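Local structure of dipicolinate synthase subunit A (Bacillus halodurans, 3D4O) at residues Pro136-Thr141 with Ala171-Ala176; Ile142-Gln147 with Leu263-Leu268; Ala159-Gly164 with Ala223-Ala228; Val166-Ala171 with Ala195-Glu200; Asp189-Ile194 with Pro201-Lys206. The protein probably takes part, as the A subunit of dipicolinate synthase, in making dipicolinate from dihydrodipicolinate, with Rossmann-type folds consistent with nicotinamide dinucleotide binding. All coordinates share one frame; numbering follows the deposited sequence. Where two conformers were deposited one is given.

Contact 1 (Pro136-Thr141 with Ala171-Ala176). With EDO (1,2-ethanediol), chain L.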
# COMPACT_ATOMS: atom_id res chain seq x y z
N PRO C 136 -0.05 -1.39 -13.05
CA PRO C 136 0.34 -0.47 -11.99
C PRO C 136 -0.85 0.23 -11.32
O PRO C 136 -0.75 0.63 -10.16
CB PRO C 136 1.24 0.55 -12.71
CG PRO C 136 0.81 0.46 -14.20
CD PRO C 136 0.50 -1.02 -14.35
N THR C 137 -1.95 0.42 -12.03
CA THR C 137 -3.12 1.05 -11.43
C THR C 137 -3.60 0.22 -10.24
O THR C 137 -3.90 0.77 -9.17
CB THR C 137 -4.27 1.28 -12.41
OG1 THR C 137 -3.86 2.18 -13.45
CG2 THR C 137 -5.46 1.88 -11.69
N ALA C 138 -3.61 -1.11 -10.42
CA ALA C 138 -4.04 -2.09 -9.36
C ALA C 138 -3.08 -2.06 -8.21
O ALA C 138 -3.48 -2.10 -7.05
CB ALA C 138 -4.14 -3.49 -9.88
N GLU C 139 -1.81 -1.98 -8.55
CA GLU C 139 -0.76 -1.91 -7.55
C GLU C 139 -0.96 -0.70 -6.69
O GLU C 139 -0.90 -0.78 -5.48
CB GLU C 139 0.65 -1.93 -8.15
CG GLU C 139 0.98 -3.34 -8.63
CD GLU C 139 2.42 -3.56 -9.06
OE1 GLU C 139 3.34 -2.78 -8.69
OE2 GLU C 139 2.65 -4.61 -9.72
N GLY C 140 -1.23 0.42 -7.33
CA GLY C 140 -1.46 1.65 -6.60
C GLY C 140 -2.71 1.58 -5.74
O GLY C 140 -2.76 2.11 -4.65
N THR C 141 -3.73 0.93 -6.27
CA THR C 141 -5.01 0.78 -5.57
C THR C 141 -4.82 -0.08 -4.31
O THR C 141 -5.30 0.20 -3.25
CB THR C 141 -6.10 0.15 -6.50
OG1 THR C 141 -6.28 1.02 -7.63
CG2 THR C 141 -7.47 -0.01 -5.76
N ALA C 171 -9.72 -6.47 -9.35
CA ALA C 171 -10.43 -7.49 -8.57
C ALA C 171 -9.54 -8.72 -8.36
O ALA C 171 -9.42 -9.25 -7.24
CB ALA C 171 -11.73 -7.85 -9.24
N ARG C 172 -8.82 -9.11 -9.40
CA ARG C 172 -7.96 -10.29 -9.39
C ARG C 172 -6.88 -10.17 -8.29
O ARG C 172 -6.58 -11.11 -7.56
CB ARG C 172 -7.33 -10.50 -10.78
CG ARG C 172 -6.57 -11.81 -10.96
CD ARG C 172 -6.14 -12.08 -12.45
NE ARG C 172 -7.09 -12.83 -13.32
CZ ARG C 172 -7.72 -12.32 -14.39
NH1 ARG C 172 -7.52 -11.05 -14.71
NH2 ARG C 172 -8.52 -13.10 -15.16
N LYS C 173 -6.32 -8.99 -8.19
CA LYS C 173 -5.27 -8.71 -7.21
C LYS C 173 -5.80 -8.60 -5.77
O LYS C 173 -5.14 -8.99 -4.85
CB LYS C 173 -4.45 -7.48 -7.61
CG LYS C 173 -3.47 -7.87 -8.70
CD LYS C 173 -2.56 -6.74 -9.17
CE LYS C 173 -1.32 -7.31 -9.95
NZ LYS C 173 -1.51 -8.14 -11.15
N PHE C 174 -6.99 -8.07 -5.56
CA PHE C 174 -7.49 -8.03 -4.20
C PHE C 174 -7.75 -9.46 -3.73
O PHE C 174 -7.45 -9.82 -2.58
CB PHE C 174 -8.70 -7.11 -4.03
CG PHE C 174 -8.32 -5.70 -3.75
CD1 PHE C 174 -8.11 -5.27 -2.44
CD2 PHE C 174 -8.10 -4.81 -4.78
CE1 PHE C 174 -7.71 -3.99 -2.18
CE2 PHE C 174 -7.73 -3.52 -4.52
CZ PHE C 174 -7.53 -3.10 -3.21
N ALA C 175 -8.23 -10.28 -4.65
CA ALA C 175 -8.56 -11.66 -4.34
C ALA C 175 -7.30 -12.44 -4.05
O ALA C 175 -7.23 -13.19 -3.09
CB ALA C 175 -9.34 -12.31 -5.44
N ALA C 176 -6.28 -12.23 -4.86
CA ALA C 176 -5.03 -13.01 -4.71
C ALA C 176 -4.35 -12.61 -3.40
O ALA C 176 -3.55 -13.37 -2.85
CB ALA C 176 -4.09 -12.86 -5.91
C1 EDO L . -9.30 -14.41 -8.81
O1 EDO L . -9.42 -15.26 -9.95
C2 EDO L . -8.17 -14.91 -7.90
O2 EDO L . -7.16 -13.91 -7.87
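Thr137 O is held twice by Thr141, the residue that meets Phe174 on the other helix. Thr141 OG1 donates to Thr137 O at 2.8 Å and Thr141 N does so at 2.9 Å, from opposite faces of the carbonyl plane. The hydroxyl stands 39° out of that plane rather than on a lone pair. With OG1 turned back beside its own backbone N (chi1 -60°), the methyl is the branch that faces helix 165-176. It comes in at the edge of the Phe174 ring, in the ring plane, with Thr141 CG2 3.7 Å from Phe174 CE2. A serine here would keep the hydroxyl but would probably leave that ring edge without its methyl neighbour and open a gap between the helices. About one turn back, Ala138 CB rests 3.7 Å from Lys173 CD, so the lysine contributes its aliphatic chain. Its ammonium does not touch the Glu139 carboxylate, which instead accepts backbone N-H groups of Ile153 and His154 of the second subunit. Another part of helix 165-176 carries an ethanediol, probably from the crystallisation liquor, whose O2 makes a weak bond to Arg172 O at 2.9 Å. This is buried helix-on-helix packing beside the parallel sheet of a Rossmann-type domain, where both helices also meet the second subunit.

Contact 2 (Ile142-Gln147 with Leu263-Leu268); sequences IMMAIQ and LLVPGL
Chi1 (-45°, CG beside the backbone N) and chi2 (-130°, well away from a staggered value) carry the selenium of the selenomethionine Met144 to Val265 and Leu268; the bend at chi3 only sets where the end methyl goes. Val265 answers with a methyl: CG1 lies anti to the backbone N (chi1 -176°) and meets the selenium tip to tip, Met144 SE to Val265 CG1 being 3.5 Å. The second methyl stands a little further off, with Val265 CG2 4.0 Å from Met144 SE. Leu268 comes at the same atom from another direction; the two side chains cross obliquely, and Leu268 CD2 lies 4.0 Å from Met144 SE. One selenium therefore bridges both ends of a turn. That turn leaves strand 261-264, one of the two outermost strands, within this chain, of a six-stranded parallel sheet with the 3-2-1-4-5-6 order of a Rossmann fold. Gly267, with positive phi, occupies the N-cap position right before helix 268-272. No hydrogen bond crosses between Ile142-Gln147 and Leu263-Leu268. Met144 also packs on Ile241 of the neighbouring strand, and Leu268 on Leu243. Other side chains of helix 127-148 turn to the second subunit, where Ile146 packs on Met143 of that chain.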
# COMPACT_ATOMS: atom_id res chain seq x y z
N ILE C 142 -4.02 -1.12 -4.46
CA ILE C 142 -3.73 -2.01 -3.34
C ILE C 142 -2.93 -1.24 -2.30
O ILE C 142 -3.23 -1.30 -1.10
CB ILE C 142 -2.98 -3.24 -3.84
CG1 ILE C 142 -4.02 -4.22 -4.41
CG2 ILE C 142 -2.13 -3.94 -2.75
CD1 ILE C 142 -3.35 -5.30 -5.26
N MSE C 143 -1.91 -0.53 -2.76
CA MSE C 143 -1.06 0.25 -1.84
C MSE C 143 -1.94 1.23 -1.06
O MSE C 143 -1.81 1.38 0.13
CB MSE C 143 0.04 1.00 -2.59
CG MSE C 143 0.74 2.05 -1.72
SE MSE C 143 1.74 3.38 -2.78
CE MSE C 143 0.21 4.44 -3.47
N MSE C 144 -2.88 1.85 -1.75
CA MSE C 144 -3.76 2.83 -1.08
C MSE C 144 -4.71 2.21 -0.05
O MSE C 144 -4.99 2.78 1.01
CB MSE C 144 -4.67 3.57 -2.06
CG MSE C 144 -4.04 4.09 -3.33
SE MSE C 144 -4.50 5.95 -3.60
CE MSE C 144 -3.17 6.14 -2.12
N ALA C 145 -5.27 1.07 -0.41
CA ALA C 145 -6.25 0.39 0.43
C ALA C 145 -5.57 -0.04 1.72
O ALA C 145 -6.13 0.07 2.83
CB ALA C 145 -6.87 -0.80 -0.30
N ILE C 146 -4.32 -0.47 1.56
CA ILE C 146 -3.52 -0.87 2.71
C ILE C 146 -3.19 0.35 3.57
O ILE C 146 -3.33 0.34 4.81
CB ILE C 146 -2.22 -1.61 2.28
CG1 ILE C 146 -2.58 -2.95 1.60
CG2 ILE C 146 -1.27 -1.78 3.49
CD1 ILE C 146 -1.40 -3.65 0.98
N GLN C 147 -2.75 1.42 2.92
CA GLN C 147 -2.37 2.66 3.63
C GLN C 147 -3.45 3.32 4.45
O GLN C 147 -3.18 3.89 5.51
CB GLN C 147 -1.96 3.79 2.66
CG GLN C 147 -0.57 3.71 2.17
CD GLN C 147 -0.16 4.77 1.16
OE1 GLN C 147 -0.99 5.49 0.62
NE2 GLN C 147 1.15 4.83 0.87
N LEU C 263 -12.29 8.77 -2.15
CA LEU C 263 -11.29 9.49 -2.92
C LEU C 263 -11.34 9.19 -4.43
O LEU C 263 -11.52 8.04 -4.84
CB LEU C 263 -9.88 9.14 -2.40
CG LEU C 263 -9.49 9.37 -0.93
CD1 LEU C 263 -8.10 8.83 -0.69
CD2 LEU C 263 -9.54 10.83 -0.57
N LEU C 264 -11.18 10.25 -5.22
CA LEU C 264 -11.08 10.16 -6.67
C LEU C 264 -9.58 10.11 -6.93
O LEU C 264 -8.88 11.09 -6.75
CB LEU C 264 -11.76 11.37 -7.35
CG LEU C 264 -11.85 11.41 -8.88
CD1 LEU C 264 -12.66 10.26 -9.43
CD2 LEU C 264 -12.45 12.72 -9.34
N VAL C 265 -9.08 8.96 -7.37
CA VAL C 265 -7.63 8.72 -7.45
C VAL C 265 -7.05 8.45 -8.85
O VAL C 265 -6.86 7.30 -9.25
CB VAL C 265 -7.27 7.51 -6.59
CG1 VAL C 265 -5.76 7.31 -6.59
CG2 VAL C 265 -7.80 7.69 -5.13
N PRO C 266 -6.77 9.51 -9.60
CA PRO C 266 -6.12 9.30 -10.90
C PRO C 266 -4.62 9.31 -10.83
O PRO C 266 -4.04 9.66 -9.81
CB PRO C 266 -6.56 10.53 -11.69
CG PRO C 266 -6.62 11.63 -10.64
CD PRO C 266 -7.12 10.93 -9.37
N GLY C 267 -4.01 8.90 -11.93
CA GLY C 267 -2.57 8.98 -12.12
C GLY C 267 -1.73 8.00 -11.33
O GLY C 267 -0.52 8.16 -11.26
N LEU C 268 -2.37 6.97 -10.80
CA LEU C 268 -1.64 5.96 -9.98
C LEU C 268 -0.40 5.37 -10.66
O LEU C 268 0.62 5.17 -10.01
CB LEU C 268 -2.57 4.84 -9.47
CG LEU C 268 -3.49 5.25 -8.32
CD1 LEU C 268 -4.50 4.16 -8.00
CD2 LEU C 268 -2.66 5.56 -7.09

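Contact 3 (Ala159-Gly164 with Ala223-Ala228)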
# COMPACT_ATOMS: atom_id res chain seq x y z
N ALA C 159 -15.42 -4.93 -2.57
CA ALA C 159 -16.25 -4.86 -3.79
C ALA C 159 -15.52 -4.06 -4.83
O ALA C 159 -14.89 -3.03 -4.51
CB ALA C 159 -17.58 -4.22 -3.53
N VAL C 160 -15.56 -4.58 -6.05
CA VAL C 160 -15.08 -3.84 -7.22
C VAL C 160 -16.29 -3.65 -8.12
O VAL C 160 -17.07 -4.59 -8.35
CB VAL C 160 -13.96 -4.53 -8.01
CG1 VAL C 160 -13.62 -3.69 -9.26
CG2 VAL C 160 -12.69 -4.77 -7.18
N LEU C 161 -16.48 -2.44 -8.60
CA LEU C 161 -17.63 -2.11 -9.46
C LEU C 161 -17.09 -1.98 -10.86
O LEU C 161 -16.25 -1.11 -11.14
CB LEU C 161 -18.31 -0.83 -9.02
CG LEU C 161 -18.78 -0.82 -7.56
CD1 LEU C 161 -19.46 0.51 -7.23
CD2 LEU C 161 -19.69 -1.99 -7.20
N GLY C 162 -17.51 -2.92 -11.70
CA GLY C 162 -17.11 -2.99 -13.10
C GLY C 162 -16.11 -4.07 -13.38
O GLY C 162 -15.19 -4.30 -12.58
N LEU C 163 -16.31 -4.80 -14.47
CA LEU C 163 -15.36 -5.81 -14.85
C LEU C 163 -14.82 -5.51 -16.25
O LEU C 163 -14.70 -6.38 -17.13
CB LEU C 163 -15.89 -7.22 -14.71
CG LEU C 163 -14.71 -8.20 -14.73
CD1 LEU C 163 -14.20 -8.56 -13.30
CD2 LEU C 163 -15.09 -9.44 -15.45
N GLY C 164 -14.50 -4.24 -16.44
CA GLY C 164 -13.82 -3.80 -17.65
C GLY C 164 -12.33 -4.10 -17.55
O GLY C 164 -11.88 -4.92 -16.71
N ALA C 223 -19.76 6.27 -14.29
CA ALA C 223 -21.14 6.70 -14.12
C ALA C 223 -21.48 6.64 -12.65
O ALA C 223 -20.82 5.95 -11.86
CB ALA C 223 -22.11 5.83 -14.94
N LEU C 224 -22.50 7.38 -12.29
CA LEU C 224 -22.92 7.49 -10.90
C LEU C 224 -23.53 6.19 -10.39
O LEU C 224 -24.72 5.93 -10.58
CB LEU C 224 -23.88 8.66 -10.72
CG LEU C 224 -24.29 9.00 -9.28
CD1 LEU C 224 -23.08 9.11 -8.36
CD2 LEU C 224 -25.10 10.28 -9.26
N VAL C 225 -22.68 5.40 -9.72
CA VAL C 225 -23.12 4.11 -9.16
C VAL C 225 -23.08 4.08 -7.65
O VAL C 225 -23.91 3.44 -7.01
CB VAL C 225 -22.38 2.86 -9.80
CG1 VAL C 225 -22.80 2.73 -11.23
CG2 VAL C 225 -20.83 2.95 -9.69
N VAL C 226 -22.13 4.79 -7.07
CA VAL C 226 -22.01 4.85 -5.63
C VAL C 226 -22.78 6.10 -5.23
O VAL C 226 -22.24 7.15 -4.90
CB VAL C 226 -20.54 4.84 -5.15
CG1 VAL C 226 -20.46 4.69 -3.61
CG2 VAL C 226 -19.79 3.71 -5.83
N THR C 227 -24.10 5.93 -5.29
CA THR C 227 -25.03 7.00 -4.98
C THR C 227 -25.22 7.16 -3.48
O THR C 227 -24.72 6.38 -2.68
CB THR C 227 -26.40 6.76 -5.63
OG1 THR C 227 -27.00 5.59 -5.06
CG2 THR C 227 -26.27 6.54 -7.13
N ALA C 228 -25.99 8.18 -3.14
CA ALA C 228 -26.31 8.47 -1.74
C ALA C 228 -26.96 7.26 -1.06
O ALA C 228 -26.62 6.91 0.06
CB ALA C 228 -27.25 9.70 -1.64
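Leu161 CD1 is where the tight part of this contact lies, a single methyl reaching both Val225 and Val226. It comes to 3.5 Å from Val226 CG2 and 3.7 Å from Val225 CG2. Against Val226 the leucine side chain runs at about a right angle, whereas Val225 slides past it in the opposite direction. Both valines present CG2, but from different rotations: in Val225, chi1 of -68° puts CG1 beside the backbone N and leaves CG2 between that N and the carbonyl carbon, while in Val226 CG2 lies anti to the carbonyl carbon. Val226 is the centre of an inverse gamma turn, consistent with neighbouring valines both meeting Leu161 CD1. Leu161 is further enclosed by Cys217 and Asn219 of the adjacent strand, and Leu161 O accepts a bond from Thr220 OG1.

Beyond this small apolar patch the two segments part. Only 92 Å² is buried in all, no hydrogen bond joins them, and the nearest CA atoms, Leu161 CA and Val225 CA, are 8.3 Å apart. Ala223 and Leu224 are exposed, and Thr227, partly exposed, takes the N-cap position ahead of helix 228-233. Gly164 is exposed too, whereas the buried Gly162 takes backbone angles at which a side chain would jam against the preceding carbonyl. Strand 157-161 thus runs straight into a glycine-rich turn and on to helix 165-176, a GxGxxG pattern through Gly162, Gly164 and Gly167 that is consistent with the dinucleotide-binding loop of a Rossmann fold.

Contact 4 (Val166-Ala171 with Ala195-Glu200). With EDO (1,2-ethanediol), chain L.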
# COMPACT_ATOMS: atom_id res chain seq x y z
N VAL C 166 -9.86 -2.47 -16.38
CA VAL C 166 -9.17 -2.20 -15.13
C VAL C 166 -9.71 -3.06 -13.98
O VAL C 166 -8.95 -3.59 -13.14
CB VAL C 166 -9.33 -0.75 -14.73
CG1 VAL C 166 -8.71 -0.52 -13.33
CG2 VAL C 166 -8.68 0.18 -15.81
N GLY C 167 -11.02 -3.12 -13.96
CA GLY C 167 -11.77 -3.79 -12.92
C GLY C 167 -11.33 -5.23 -12.83
O GLY C 167 -11.22 -5.77 -11.76
N MSE C 168 -11.08 -5.83 -13.98
CA MSE C 168 -10.67 -7.22 -14.02
C MSE C 168 -9.30 -7.41 -13.35
O MSE C 168 -9.07 -8.41 -12.67
CB MSE C 168 -10.65 -7.76 -15.44
CG MSE C 168 -9.91 -9.07 -15.51
SE MSE C 168 -10.39 -10.09 -17.02
CE MSE C 168 -12.18 -10.12 -16.38
N SER C 169 -8.41 -6.44 -13.53
CA SER C 169 -7.05 -6.51 -12.97
C SER C 169 -7.03 -6.22 -11.48
O SER C 169 -6.27 -6.79 -10.70
CB SER C 169 -6.14 -5.48 -13.63
OG SER C 169 -6.03 -5.74 -15.01
N VAL C 170 -7.90 -5.30 -11.11
CA VAL C 170 -8.03 -4.81 -9.75
C VAL C 170 -8.64 -5.89 -8.87
O VAL C 170 -8.12 -6.23 -7.82
CB VAL C 170 -8.83 -3.50 -9.67
CG1 VAL C 170 -9.32 -3.22 -8.23
CG2 VAL C 170 -7.98 -2.32 -10.22
N ALA C 171 -9.72 -6.47 -9.35
CA ALA C 171 -10.43 -7.49 -8.57
C ALA C 171 -9.54 -8.72 -8.36
O ALA C 171 -9.42 -9.25 -7.24
CB ALA C 171 -11.73 -7.85 -9.24
N ALA C 195 -17.72 -15.14 -11.64
CA ALA C 195 -17.99 -16.42 -10.98
C ALA C 195 -16.85 -17.36 -11.32
O ALA C 195 -16.26 -18.01 -10.44
CB ALA C 195 -19.30 -17.02 -11.45
N GLU C 196 -16.56 -17.42 -12.61
CA GLU C 196 -15.46 -18.25 -13.08
C GLU C 196 -14.14 -17.89 -12.40
O GLU C 196 -13.29 -18.72 -12.17
CB GLU C 196 -15.30 -18.19 -14.60
CG GLU C 196 -14.17 -19.03 -15.14
CD GLU C 196 -12.83 -18.31 -15.07
OE1 GLU C 196 -12.79 -17.08 -15.22
OE2 GLU C 196 -11.82 -18.99 -14.89
N MSE C 197 -13.96 -16.63 -12.07
CA MSE C 197 -12.75 -16.21 -11.37
C MSE C 197 -12.81 -16.49 -9.84
O MSE C 197 -11.89 -16.15 -9.10
CB MSE C 197 -12.50 -14.72 -11.65
CG MSE C 197 -12.20 -14.46 -13.12
SE MSE C 197 -12.10 -12.56 -13.58
CE MSE C 197 -10.51 -12.13 -12.52
N GLY C 198 -13.87 -17.14 -9.40
CA GLY C 198 -14.05 -17.54 -7.99
C GLY C 198 -14.36 -16.38 -7.09
O GLY C 198 -14.02 -16.33 -5.90
N MSE C 199 -14.99 -15.40 -7.69
CA MSE C 199 -15.39 -14.25 -6.93
C MSE C 199 -16.92 -14.18 -6.95
O MSE C 199 -17.57 -14.86 -7.72
CB MSE C 199 -14.75 -12.99 -7.51
CG MSE C 199 -13.23 -13.04 -7.48
SE MSE C 199 -12.35 -11.45 -8.23
CE MSE C 199 -13.22 -11.42 -9.92
N GLU C 200 -17.47 -13.31 -6.12
CA GLU C 200 -18.93 -13.24 -5.98
C GLU C 200 -19.52 -12.15 -6.87
O GLU C 200 -19.28 -10.97 -6.64
CB GLU C 200 -19.34 -12.98 -4.52
CG GLU C 200 -20.86 -12.81 -4.40
CD GLU C 200 -21.35 -12.41 -3.02
OE1 GLU C 200 -20.56 -12.37 -2.03
OE2 GLU C 200 -22.56 -12.13 -2.93
C1 EDO L . -9.30 -14.41 -8.81
O1 EDO L . -9.42 -15.26 -9.95
C2 EDO L . -8.17 -14.91 -7.90
O2 EDO L . -7.16 -13.91 -7.87
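Met197 is the first residue of Ala195-Glu200 to touch helix 165-176. Its selenium lies 3.7 Å from Met168 CE, and the two selenomethionine side chains cross at about a right angle. The bend at chi3 (66°) turns the end methyl inward, leaving Met197 CE 4.0 Å from Met168 O. On the backbone side, Met197 O accepts a bond of 2.8 Å from O1 of an ethanediol, probably a crystallisation additive. Gly198 follows with positive phi and closes helix 188-196 in a Schellman motif; its N binds Ala195 O at 2.7 Å. This reversal carries the chain from helix 188-196 of the Rossmann-type domain into strand 200-203, at the outer edge of the parallel sheet. Met199 then points back at helix 165-176. Bent at chi3 (-53°), it lays its last two atoms against one methyl, with Met199 SE 3.8 Å and Met199 CE 3.9 Å from Ala171 CB. Met199 also packs on Val181 and Val183 of strand 180-185. Glu200, exposed, begins the strand, and its backbone pairs with Val181 and Val183.

Contact 5 (Asp189-Ile194 with Pro201-Lys206)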
# COMPACT_ATOMS: atom_id res chain seq x y z
N ASP C 189 -22.43 -11.85 -19.23
CA ASP C 189 -21.20 -12.55 -19.58
C ASP C 189 -20.16 -12.19 -18.54
O ASP C 189 -19.41 -13.04 -18.06
CB ASP C 189 -20.71 -12.29 -21.02
CG ASP C 189 -20.43 -10.84 -21.28
OD1 ASP C 189 -21.26 -10.02 -20.84
OD2 ASP C 189 -19.42 -10.54 -21.95
N LEU C 190 -20.19 -10.92 -18.13
CA LEU C 190 -19.23 -10.44 -17.14
C LEU C 190 -19.50 -11.04 -15.76
O LEU C 190 -18.56 -11.31 -14.99
CB LEU C 190 -19.18 -8.90 -17.05
CG LEU C 190 -18.67 -8.15 -18.29
CD1 LEU C 190 -18.72 -6.63 -18.08
CD2 LEU C 190 -17.29 -8.60 -18.65
N LEU C 191 -20.78 -11.22 -15.45
CA LEU C 191 -21.18 -11.79 -14.14
C LEU C 191 -20.75 -13.26 -14.11
O LEU C 191 -20.33 -13.80 -13.08
CB LEU C 191 -22.68 -11.66 -13.91
CG LEU C 191 -23.18 -10.22 -13.78
CD1 LEU C 191 -24.74 -10.17 -13.89
CD2 LEU C 191 -22.64 -9.55 -12.46
N ALA C 192 -20.81 -13.86 -15.29
CA ALA C 192 -20.39 -15.26 -15.45
C ALA C 192 -18.90 -15.36 -15.21
O ALA C 192 -18.43 -16.26 -14.52
CB ALA C 192 -20.70 -15.78 -16.83
N ARG C 193 -18.17 -14.40 -15.79
CA ARG C 193 -16.70 -14.37 -15.70
C ARG C 193 -16.26 -14.20 -14.25
O ARG C 193 -15.32 -14.86 -13.77
CB ARG C 193 -16.13 -13.26 -16.60
CG ARG C 193 -14.58 -13.12 -16.66
CD ARG C 193 -13.82 -14.41 -16.97
NE ARG C 193 -14.06 -14.85 -18.33
CZ ARG C 193 -13.81 -16.07 -18.76
NH1 ARG C 193 -13.39 -16.98 -17.91
NH2 ARG C 193 -14.08 -16.39 -20.00
N ILE C 194 -16.92 -13.29 -13.55
CA ILE C 194 -16.63 -13.05 -12.13
C ILE C 194 -16.71 -14.37 -11.33
O ILE C 194 -15.90 -14.66 -10.47
CB ILE C 194 -17.62 -12.00 -11.51
CG1 ILE C 194 -17.40 -10.61 -12.12
CG2 ILE C 194 -17.46 -11.95 -9.97
CD1 ILE C 194 -18.65 -9.69 -12.14
N PRO C 201 -20.27 -12.55 -7.90
CA PRO C 201 -20.85 -11.51 -8.73
C PRO C 201 -22.14 -11.01 -8.19
O PRO C 201 -22.81 -11.71 -7.43
CB PRO C 201 -21.17 -12.23 -10.04
CG PRO C 201 -21.45 -13.63 -9.64
CD PRO C 201 -20.61 -13.90 -8.39
N PHE C 202 -22.47 -9.79 -8.55
CA PHE C 202 -23.78 -9.24 -8.24
C PHE C 202 -24.21 -8.25 -9.30
O PHE C 202 -23.38 -7.57 -9.85
CB PHE C 202 -23.84 -8.61 -6.85
CG PHE C 202 -23.01 -7.35 -6.68
CD1 PHE C 202 -21.67 -7.43 -6.35
CD2 PHE C 202 -23.60 -6.11 -6.75
CE1 PHE C 202 -20.92 -6.30 -6.13
CE2 PHE C 202 -22.86 -4.95 -6.53
CZ PHE C 202 -21.52 -5.05 -6.23
N HIS C 203 -25.50 -8.18 -9.59
CA HIS C 203 -25.96 -7.22 -10.59
C HIS C 203 -25.82 -5.85 -9.98
O HIS C 203 -26.24 -5.57 -8.85
CB HIS C 203 -27.40 -7.48 -11.06
CG HIS C 203 -27.77 -6.74 -12.31
ND1 HIS C 203 -28.27 -5.46 -12.30
CD2 HIS C 203 -27.75 -7.13 -13.61
CE1 HIS C 203 -28.54 -5.08 -13.54
NE2 HIS C 203 -28.23 -6.08 -14.35
N ILE C 204 -25.24 -4.98 -10.78
CA ILE C 204 -24.90 -3.64 -10.36
C ILE C 204 -26.11 -2.88 -9.81
O ILE C 204 -25.97 -1.94 -9.02
CB ILE C 204 -24.26 -2.85 -11.51
CG1 ILE C 204 -23.53 -1.63 -10.98
CG2 ILE C 204 -25.34 -2.47 -12.57
CD1 ILE C 204 -22.37 -1.89 -10.07
N SER C 205 -27.30 -3.31 -10.21
CA SER C 205 -28.53 -2.62 -9.79
C SER C 205 -28.87 -2.90 -8.34
O SER C 205 -29.72 -2.27 -7.76
CB SER C 205 -29.71 -3.02 -10.70
OG SER C 205 -30.04 -4.38 -10.51
N LYS C 206 -28.16 -3.84 -7.75
CA LYS C 206 -28.37 -4.23 -6.36
C LYS C 206 -27.26 -3.74 -5.45
O LYS C 206 -27.07 -4.27 -4.36
CB LYS C 206 -28.42 -5.77 -6.26
CG LYS C 206 -29.49 -6.39 -7.13
CD LYS C 206 -30.84 -5.82 -6.79
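Apolar packing carries most of this contact, with Leu191 and Ile194 of the helix closing on Pro201. Ile194 CG2, anti to its backbone N, lies 3.7 Å from Pro201 CB and 3.5 Å from Pro201 N, and the two side chains slide past each other in opposite directions. Leu191 adds the next point, its CD2 being 3.9 Å from Pro201 CB. Leu191 CD1 also comes obliquely toward the His203 ring, a longer and looser approach.

A second group sets carbon against backbone oxygen. Leu191 CD2 comes to 3.4 Å from Phe202 O, and in return Pro201 CB sits 3.5 Å from Leu191 O, so each segment offers both a carbonyl and a hydrocarbon.

Hydrogen bonds do not cross between the segments; they organise the turn after the strand. His203 ND1 and Ser205 OG are bonded at 2.7 Å, and Ser205 N also reaches His203 ND1, at 3.2 Å and 28° out of the ring plane. Two groups of one serine thus restrain how the imidazole is turned.

Helix 189-194 and strand 201-203 run nearly antiparallel, at 156°, with a closest axis approach of 7.8 Å. They are the second and third elements of the beta-alpha-beta unit that opens with strand 180-185: Leu191 and Ile194 also pack on that strand, while Phe202 points away from the helix and packs on Leu161 of strand 157-161.

How the contacts relate
All five contacts lie in the same Rossmann-type domain and rest largely on apolar side chains, with no hydrogen bond across any of them. Contacts 1 and 3 are buried; contacts 2, 4 and 5 only partly so. Contacts 1 and 2 share helix 127-148 and both touch the second subunit. Contacts 1 and 4 both use helix 165-176, and Ala171, in the segments of both, packs across only in contact 4. Contacts 4 and 5 meet at the C-terminal end of helix 188-196, where Met199 N probably bonds to Ile194 O. Contact 3 joins contact 5 through Leu161 and Phe202. Selenium dominates contacts 2 and 4; leucine and valine methyls make contact 3, a proline joins leucine and isoleucine in contact 5, and contact 1 sets methyls against a ring edge and a lysine chain.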